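PDB 5GKD: AlyGC from Glaciecola chathamensis, which degrades alginate as a lyase of polysaccharide lyase family 6, probably cleaving the glycosidic bonds of the chain by beta-elimination. Local coordinates for residues A657-H663 with A679-E684. Numbering follows the deposited sequence.
Sequences AASLILH and APIIFE
Strands 660-663 and 681-684 are extended and run parallel, their axes 8° apart and 4.8 Å apart at closest approach. L660, I661, L662 and H663 pair with I681, I682, F683 and E684, CA to CA 4.5 to 5.0 Å. The approach to strand 660-663 is irregular: A657 is left-handed (phi/psi 46/39) and S659 lies at -83/-16. Hydrogen bonds run from I682 N to L660 O (2.9 Å), L662 N to I682 O (3.0 Å) and E684 N to L662 O (2.8 Å). Before the strands, S659 N hydrogen-bonds P680 O (2.9 Å); the p rotamer of S659 lets OG donate to A679 O (2.8 Å). L660, L662, I681 and F683 share one face, where L662 CD1 lies 3.8 Å from F683 CE1. Strand 667-676 also packs against this face. I661, I682, H663 and E684 occupy the other. There, A658 CB meets I682 CD1 at 3.8 Å, and H663 ND1 donates to E684 OE1 (2.8 Å). Y625 stacks on H663, and R708 forms a salt bridge with E684, so side chains of four successive coils line up. Such in-register stacking of parallel strands characterises a parallel beta-helix, here AlyGC's C-terminal one.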
ATOM      1  N   ALA A 657     -11.525  15.710  14.198  1.00 27.46           N
ATOM      2  CA  ALA A 657     -12.571  16.593  14.717  1.00 27.18           C
ATOM      3  C   ALA A 657     -12.683  17.862  13.876  1.00 28.56           C
ATOM      4  O   ALA A 657     -12.871  18.963  14.393  1.00 29.82           O
ATOM      5  CB  ALA A 657     -12.329  16.930  16.188  1.00 28.08           C
ATOM      6  N   ALA A 658     -12.556  17.707  12.560  1.00 26.61           N
ATOM      7  CA  ALA A 658     -12.644  18.822  11.634  1.00 23.76           C
ATOM      8  C   ALA A 658     -13.591  18.470  10.500  1.00 25.36           C
ATOM      9  O   ALA A 658     -13.780  17.295  10.171  1.00 25.35           O
ATOM     10  CB  ALA A 658     -11.266  19.188  11.062  1.00 24.45           C
ATOM     11  N   SER A 659     -14.199  19.500   9.910  1.00 25.45           N
ATOM     12  CA  SER A 659     -14.908  19.313   8.654  1.00 23.37           C
ATOM     13  C   SER A 659     -13.961  19.363   7.478  1.00 22.78           C
ATOM     14  O   SER A 659     -14.327  18.943   6.378  1.00 22.64           O
ATOM     15  CB  SER A 659     -15.979  20.384   8.476  1.00 23.67           C
ATOM     16  OG  SER A 659     -15.386  21.671   8.443  1.00 24.74           O
ATOM     17  N   LEU A 660     -12.759  19.883   7.701  1.00 25.32           N
ATOM     18  CA  LEU A 660     -11.753  20.077   6.667  1.00 23.11           C
ATOM     19  C   LEU A 660     -10.426  20.226   7.387  1.00 24.93           C
ATOM     20  O   LEU A 660     -10.289  21.118   8.230  1.00 29.74           O
ATOM     21  CB  LEU A 660     -12.086  21.324   5.862  1.00 27.21           C
ATOM     22  CG  LEU A 660     -11.349  21.679   4.587  1.00 27.69           C
ATOM     23  CD1 LEU A 660     -11.640  20.651   3.513  1.00 23.86           C
ATOM     24  CD2 LEU A 660     -11.818  23.042   4.123  1.00 29.35           C
ATOM     25  N   ILE A 661      -9.458  19.354   7.121  1.00 25.45           N
ATOM     26  CA  ILE A 661      -8.163  19.506   7.772  1.00 20.74           C
ATOM     27  C   ILE A 661      -7.076  19.510   6.707  1.00 24.04           C
ATOM     28  O   ILE A 661      -6.933  18.551   5.936  1.00 27.17           O
ATOM     29  CB  ILE A 661      -7.895  18.455   8.863  1.00 21.08           C
ATOM     30  CG1 ILE A 661      -6.528  18.728   9.491  1.00 22.96           C
ATOM     31  CG2 ILE A 661      -7.992  17.042   8.343  1.00 21.26           C
ATOM     32  CD1 ILE A 661      -6.289  18.017  10.765  1.00 26.71           C
ATOM     33  N   LEU A 662      -6.321  20.597   6.665  1.00 25.73           N
ATOM     34  CA  LEU A 662      -5.395  20.894   5.585  1.00 22.87           C
ATOM     35  C   LEU A 662      -4.007  21.082   6.186  1.00 23.58           C
ATOM     36  O   LEU A 662      -3.744  22.082   6.864  1.00 26.54           O
ATOM     37  CB  LEU A 662      -5.859  22.127   4.819  1.00 23.35           C
ATOM     38  CG  LEU A 662      -7.310  22.048   4.327  1.00 22.86           C
ATOM     39  CD1 LEU A 662      -7.694  23.278   3.514  1.00 22.13           C
ATOM     40  CD2 LEU A 662      -7.498  20.829   3.483  1.00 21.44           C
ATOM     41  N   HIS A 663      -3.122  20.119   5.928  1.00 22.38           N
ATOM     42  CA  HIS A 663      -1.763  20.114   6.452  1.00 20.06           C
ATOM     43  C   HIS A 663      -0.784  20.214   5.286  1.00 19.56           C
ATOM     44  O   HIS A 663      -0.739  19.331   4.423  1.00 19.83           O
ATOM     45  CB  HIS A 663      -1.521  18.859   7.298  1.00 19.75           C
ATOM     46  CG  HIS A 663      -0.145  18.759   7.871  1.00 21.95           C
ATOM     47  ND1 HIS A 663       0.082  18.571   9.218  1.00 22.14           N
ATOM     48  CD2 HIS A 663       1.078  18.785   7.284  1.00 19.24           C
ATOM     49  CE1 HIS A 663       1.385  18.499   9.436  1.00 23.63           C
ATOM     50  NE2 HIS A 663       2.013  18.629   8.281  1.00 19.99           N
ATOM     51  N   ALA A 679     -18.148  20.633  12.273  1.00 29.39           N
ATOM     52  CA  ALA A 679     -16.832  20.735  12.855  1.00 28.86           C
ATOM     53  C   ALA A 679     -16.046  21.835  12.138  1.00 22.45           C
ATOM     54  O   ALA A 679     -16.347  22.178  10.996  1.00 23.78           O
ATOM     55  CB  ALA A 679     -16.121  19.382  12.762  1.00 29.52           C
ATOM     56  N   PRO A 680     -15.046  22.409  12.795  1.00 25.94           N
ATOM     57  CA  PRO A 680     -14.346  23.569  12.223  1.00 25.00           C
ATOM     58  C   PRO A 680     -13.436  23.196  11.055  1.00 29.72           C
ATOM     59  O   PRO A 680     -13.139  22.030  10.785  1.00 31.00           O
ATOM     60  CB  PRO A 680     -13.531  24.082  13.406  1.00 28.10           C
ATOM     61  CG  PRO A 680     -13.272  22.859  14.220  1.00 29.42           C
ATOM     62  CD  PRO A 680     -14.542  22.079  14.142  1.00 28.06           C
ATOM     63  N   ILE A 681     -13.011  24.233  10.341  1.00 27.94           N
ATOM     64  CA  ILE A 681     -11.898  24.151   9.405  1.00 27.92           C
ATOM     65  C   ILE A 681     -10.599  24.219  10.198  1.00 28.33           C
ATOM     66  O   ILE A 681     -10.477  25.027  11.122  1.00 29.83           O
ATOM     67  CB  ILE A 681     -11.976  25.305   8.389  1.00 30.97           C
ATOM     68  CG1 ILE A 681     -13.235  25.205   7.541  1.00 30.03           C
ATOM     69  CG2 ILE A 681     -10.726  25.360   7.523  1.00 30.75           C
ATOM     70  CD1 ILE A 681     -13.489  26.480   6.750  1.00 29.39           C
ATOM     71  N   ILE A 682      -9.618  23.382   9.861  1.00 26.27           N
ATOM     72  CA  ILE A 682      -8.357  23.383  10.599  1.00 24.39           C
ATOM     73  C   ILE A 682      -7.200  23.442   9.618  1.00 25.33           C
ATOM     74  O   ILE A 682      -7.060  22.559   8.762  1.00 27.39           O
ATOM     75  CB  ILE A 682      -8.199  22.164  11.522  1.00 26.04           C
ATOM     76  CG1 ILE A 682      -9.323  22.109  12.558  1.00 26.66           C
ATOM     77  CG2 ILE A 682      -6.851  22.237  12.239  1.00 26.56           C
ATOM     78  CD1 ILE A 682      -9.149  21.022  13.597  1.00 25.18           C
ATOM     79  N   PHE A 683      -6.370  24.471   9.753  1.00 25.44           N
ATOM     80  CA  PHE A 683      -5.150  24.616   8.982  1.00 26.32           C
ATOM     81  C   PHE A 683      -3.963  24.205   9.836  1.00 27.45           C
ATOM     82  O   PHE A 683      -3.866  24.590  11.007  1.00 29.73           O
ATOM     83  CB  PHE A 683      -4.968  26.055   8.488  1.00 26.91           C
ATOM     84  CG  PHE A 683      -6.017  26.487   7.520  1.00 25.43           C
ATOM     85  CD1 PHE A 683      -5.944  26.112   6.198  1.00 23.61           C
ATOM     86  CD2 PHE A 683      -7.087  27.254   7.935  1.00 27.21           C
ATOM     87  CE1 PHE A 683      -6.926  26.494   5.303  1.00 25.44           C
ATOM     88  CE2 PHE A 683      -8.068  27.638   7.050  1.00 28.89           C
ATOM     89  CZ  PHE A 683      -7.988  27.257   5.733  1.00 28.17           C
ATOM     90  N   GLU A 684      -3.085  23.404   9.252  1.00 24.39           N
ATOM     91  CA  GLU A 684      -1.788  23.077   9.818  1.00 23.46           C
ATOM     92  C   GLU A 684      -0.756  23.510   8.768  1.00 24.69           C
ATOM     93  O   GLU A 684      -0.351  22.741   7.893  1.00 25.16           O
ATOM     94  CB  GLU A 684      -1.727  21.569  10.198  1.00 25.47           C
ATOM     95  CG  GLU A 684      -2.755  21.178  11.278  1.00 24.43           C
ATOM     96  CD  GLU A 684      -2.651  19.736  11.761  1.00 29.87           C
ATOM     97  OE1 GLU A 684      -2.094  18.896  11.029  1.00 30.01           O
ATOM     98  OE2 GLU A 684      -3.134  19.437  12.884  1.00 30.28           O
TER